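Local coordinates for T CELL surface glycoprotein CD4 (Rattus norvegicus, PDB 1CID) that probably serves as a T-cell surface co-receptor whose extracellular part is built of immunoglobulin-like domains, two of them, the third and fourth, present here, at residues 144-147 against 148-151. Residues are numbered along the deposited sequence; the frame is centred on the assembly and turned at random.
Sequences RQEK and VIQV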
loop_
_atom_site.group_PDB
_atom_site.type_symbol
_atom_site.label_atom_id
_atom_site.label_comp_id
_atom_site.label_asym_id
_atom_site.label_seq_id
_atom_site.Cartn_x
_atom_site.Cartn_y
_atom_site.Cartn_z
ATOM N N ARG A 144 -14.382 -7.506 13.645
ATOM C CA ARG A 144 -13.591 -8.745 13.935
ATOM C C ARG A 144 -12.120 -8.338 13.843
ATOM O O ARG A 144 -11.714 -7.395 13.118
ATOM C CB ARG A 144 -13.982 -9.947 13.060
ATOM C CG ARG A 144 -14.987 -10.881 13.695
ATOM C CD ARG A 144 -16.292 -11.186 13.066
ATOM N NE ARG A 144 -16.138 -11.917 11.831
ATOM C CZ ARG A 144 -16.940 -12.418 10.883
ATOM N NH1 ARG A 144 -18.271 -12.275 10.985
ATOM N NH2 ARG A 144 -16.503 -13.098 9.788
ATOM N N GLN A 145 -11.368 -9.076 14.613
ATOM C CA GLN A 145 -9.904 -8.820 14.615
ATOM C C GLN A 145 -9.104 -9.852 13.814
ATOM O O GLN A 145 -8.194 -10.592 14.226
ATOM C CB GLN A 145 -9.663 -8.769 16.093
ATOM C CG GLN A 145 -8.321 -8.198 16.453
ATOM C CD GLN A 145 -8.278 -8.242 17.983
ATOM O OE1 GLN A 145 -8.136 -7.142 18.519
ATOM N NE2 GLN A 145 -8.403 -9.414 18.632
ATOM N N GLU A 146 -9.445 -9.893 12.560
ATOM C CA GLU A 146 -9.026 -10.677 11.458
ATOM C C GLU A 146 -8.794 -9.837 10.205
ATOM O O GLU A 146 -8.798 -8.590 10.217
ATOM C CB GLU A 146 -10.059 -11.714 11.138
ATOM C CG GLU A 146 -10.492 -12.699 12.198
ATOM C CD GLU A 146 -11.827 -13.321 11.817
ATOM O OE1 GLU A 146 -12.912 -12.697 11.800
ATOM O OE2 GLU A 146 -11.766 -14.542 11.473
ATOM N N LYS A 147 -8.486 -10.617 9.152
ATOM C CA LYS A 147 -8.100 -9.978 7.885
ATOM C C LYS A 147 -9.166 -10.163 6.834
ATOM O O LYS A 147 -9.066 -9.555 5.743
ATOM C CB LYS A 147 -6.727 -10.453 7.454
ATOM C CG LYS A 147 -5.459 -9.693 7.869
ATOM C CD LYS A 147 -4.166 -10.152 7.167
ATOM C CE LYS A 147 -3.148 -9.021 7.374
ATOM N NZ LYS A 147 -2.074 -9.176 6.352
ATOM N N VAL A 148 -10.157 -10.964 7.160
ATOM C CA VAL A 148 -11.278 -10.994 6.227
ATOM C C VAL A 148 -12.556 -11.169 7.055
ATOM O O VAL A 148 -12.689 -12.223 7.701
ATOM C CB VAL A 148 -10.976 -11.925 5.105
ATOM C CG1 VAL A 148 -10.904 -13.360 5.519
ATOM C CG2 VAL A 148 -12.107 -11.798 4.084
ATOM N N ILE A 149 -13.408 -10.133 7.063
ATOM C CA ILE A 149 -14.688 -10.287 7.748
ATOM C C ILE A 149 -15.779 -10.396 6.691
ATOM O O ILE A 149 -15.502 -9.863 5.637
ATOM C CB ILE A 149 -14.979 -9.139 8.700
ATOM C CG1 ILE A 149 -14.907 -7.870 7.859
ATOM C CG2 ILE A 149 -13.915 -9.426 9.759
ATOM C CD1 ILE A 149 -14.973 -6.564 8.679
ATOM N N GLN A 150 -16.870 -10.989 7.068
ATOM C CA GLN A 150 -17.973 -11.252 6.120
ATOM C C GLN A 150 -19.291 -10.843 6.730
ATOM O O GLN A 150 -19.287 -10.853 7.964
ATOM C CB GLN A 150 -17.835 -12.738 5.781
ATOM C CG GLN A 150 -18.580 -13.349 4.636
ATOM C CD GLN A 150 -19.692 -14.235 5.180
ATOM O OE1 GLN A 150 -20.693 -13.669 5.700
ATOM N NE2 GLN A 150 -19.513 -15.569 5.129
ATOM N N VAL A 151 -20.316 -10.484 5.989
ATOM C CA VAL A 151 -21.633 -10.114 6.499
ATOM C C VAL A 151 -22.685 -10.818 5.601
ATOM O O VAL A 151 -22.767 -10.748 4.390
ATOM C CB VAL A 151 -22.044 -8.654 6.704
ATOM C CG1 VAL A 151 -23.535 -8.286 6.806
ATOM C CG2 VAL A 151 -21.389 -8.093 7.973
#
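Arg-144 lies across Ile-149, the methyl CG2 of Ile-149 meeting Arg-144 CB at 3.3 Å. Bends at chi2 (122°) and chi3 (66°) carry the arginine chain on along the start of strand 148-152, where one face of its guanidinium lies over Ile-149 CB, which is displaced from the centre of the group. NH2 of Arg-144 stands 3.5 Å from Gln-150 N, two donors that cannot bond. Glu-146 meets the group at its edge: OE1 lies in the guanidinium plane and takes a weak but nearly straight hydrogen bond from Arg-144 NE (3.3 Å, 164°), part of a salt bridge. Ile-149 CG2 lies beside this pair, 3.9 Å from Arg-144 NE and 4.0 Å from Glu-146 OE1. Ile-149 itself is buried, packing on Leu-131, Leu-133 and Val-142, while the charged pair stays at the surface. Farther out, the extended Lys-147 chain carries NZ to a salt bridge with Glu-35 and a hydrogen bond to Gly-123 O. Backbone bonds of Arg-144 with Leu-131 and of Ile-149 with Cys-119 tie the two ends to different sheets. The arrangement is thus a surface connection between the facing sheets of an immunoglobulin-like beta sandwich.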